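Local coordinates for response regulator receiver modulated diguanylate cyclase with PAS/PAC sensor (Desulfovibrio desulfuricans subsp. desulfuricans str., PDB 3CG0) that makes cyclic di-GMP as a PAS-containing diguanylate cyclase, whose receiver domain, the part given here, probably regulates it through aspartate phosphorylation, at the interface of chains A and B. Residues are numbered along the deposited sequence; one frame, centred on the assembly and turned at random. Chains: chain A/B, Response regulator receiver modulated diguanylate cyclase with PAS/PAC sensor.

The interface of chains A and B. Residues chain A 122-123, 126; chain B 10, 12, 34, 56-57.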
# COMPACT_ATOMS: atom_id res chain seq x y z
N ILE A 122 -13.66 -13.28 10.91
CA ILE A 122 -14.94 -12.78 11.40
C ILE A 122 -15.41 -13.60 12.60
O ILE A 122 -15.70 -13.03 13.66
CB ILE A 122 -16.02 -12.73 10.29
CG1 ILE A 122 -15.69 -11.62 9.29
CG2 ILE A 122 -17.39 -12.46 10.88
CD1 ILE A 122 -16.70 -11.48 8.18
N GLU A 123 -15.44 -14.93 12.46
CA GLU A 123 -15.88 -15.79 13.56
C GLU A 123 -15.02 -15.66 14.81
O GLU A 123 -15.56 -15.67 15.92
CB GLU A 123 -16.12 -17.25 13.13
CG GLU A 123 -14.92 -18.05 12.64
CD GLU A 123 -15.31 -19.43 12.11
OE1 GLU A 123 -14.41 -20.21 11.72
OE2 GLU A 123 -16.53 -19.75 12.08
N ILE A 126 -15.99 -12.04 16.45
CA ILE A 126 -17.30 -11.97 17.11
C ILE A 126 -17.22 -12.67 18.47
O ILE A 126 -17.58 -12.09 19.49
CB ILE A 126 -18.43 -12.58 16.24
CG1 ILE A 126 -18.68 -11.71 15.00
CG2 ILE A 126 -19.73 -12.75 17.05
CD1 ILE A 126 -19.51 -12.39 13.93
N PRO B 10 -24.81 -14.45 11.51
CA PRO B 10 -24.07 -13.26 11.98
C PRO B 10 -24.14 -12.14 10.94
O PRO B 10 -23.90 -12.38 9.75
CB PRO B 10 -22.62 -13.76 12.10
CG PRO B 10 -22.69 -15.23 12.05
CD PRO B 10 -23.90 -15.58 11.24
N VAL B 12 -23.21 -8.64 9.03
CA VAL B 12 -22.02 -7.89 8.63
C VAL B 12 -22.36 -6.56 7.96
O VAL B 12 -23.21 -6.50 7.08
CB VAL B 12 -21.17 -8.71 7.63
CG1 VAL B 12 -19.88 -8.00 7.35
CG2 VAL B 12 -20.89 -10.09 8.20
N TYR B 34 -23.14 -15.85 5.58
CA TYR B 34 -23.33 -14.59 6.29
C TYR B 34 -24.50 -13.78 5.71
O TYR B 34 -24.92 -13.97 4.56
CB TYR B 34 -22.06 -13.75 6.30
CG TYR B 34 -20.91 -14.32 7.12
CD1 TYR B 34 -20.87 -14.19 8.50
CD2 TYR B 34 -19.85 -14.99 6.50
CE1 TYR B 34 -19.80 -14.70 9.25
CE2 TYR B 34 -18.80 -15.52 7.24
CZ TYR B 34 -18.77 -15.37 8.61
OH TYR B 34 -17.71 -15.89 9.33
N ASP B 56 -23.27 -7.54 13.72
CA ASP B 56 -22.35 -8.20 14.64
C ASP B 56 -20.89 -7.78 14.41
O ASP B 56 -20.07 -7.83 15.33
CB ASP B 56 -22.49 -9.72 14.51
CG ASP B 56 -23.81 -10.23 15.06
OD1 ASP B 56 -24.71 -10.58 14.26
OD2 ASP B 56 -23.96 -10.26 16.30
N ILE B 57 -20.58 -7.37 13.17
CA ILE B 57 -19.23 -6.95 12.82
C ILE B 57 -19.21 -5.90 11.69
O ILE B 57 -20.05 -5.95 10.80
CB ILE B 57 -18.33 -8.18 12.51
CG1 ILE B 57 -16.85 -7.81 12.54
CG2 ILE B 57 -18.77 -8.88 11.23
CD1 ILE B 57 -15.96 -9.01 12.58
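A:Ile122 and A:Ile126, one turn apart on the C-terminal helix 115-131 of a response-regulator receiver domain, press into an apolar surface of chain B made by B:Pro10, B:Tyr34, B:Asp56 and B:Ile57. Methyl CG2 of A:Ile122 meets ring atom CE1 of B:Tyr34 at 3.7 Å; it is raised from the ring plane beside the CE1-CZ rim rather than centred over the ring. The two side chains run past one another in opposite senses, and phenol oxygen OH of B:Tyr34 lies 3.7 Å from CB of A:Ile122. That same CG2 also packs on CG2 of B:Ile57, methyl to methyl at 3.9 Å, and is thus caught between ring and strand. It points there because it lies anti to the helix backbone N, while CG1 (chi1 -70°) turns beside that N. B:Ile57 also extends CD1 to 4.1 Å from CA of A:Ile122, touching the helix backbone. One turn on, A:Ile126 stretches out with chi2 166°, and its terminal CD1 lies 3.9 Å from CB of B:Pro10, the two side chains crossing nearly at right angles. The same methyl reaches CB of B:Asp56 at 4.0 Å, so the aspartate offers its methylene here. Behind this layer, carbonyl O of B:Pro10 lies in plane at the edge of the B:Tyr34 ring. B:Pro10 just precedes strand 11-15, and B:Asp56 leads into strand 57-61, which ends at the predicted phosphoacceptor, B:Asp61. In the usual receiver fold a chain's own last helix packs against these strands; here chain A supplies it to chain B, probably an exchange of C-terminal segments in this example of alternate folding.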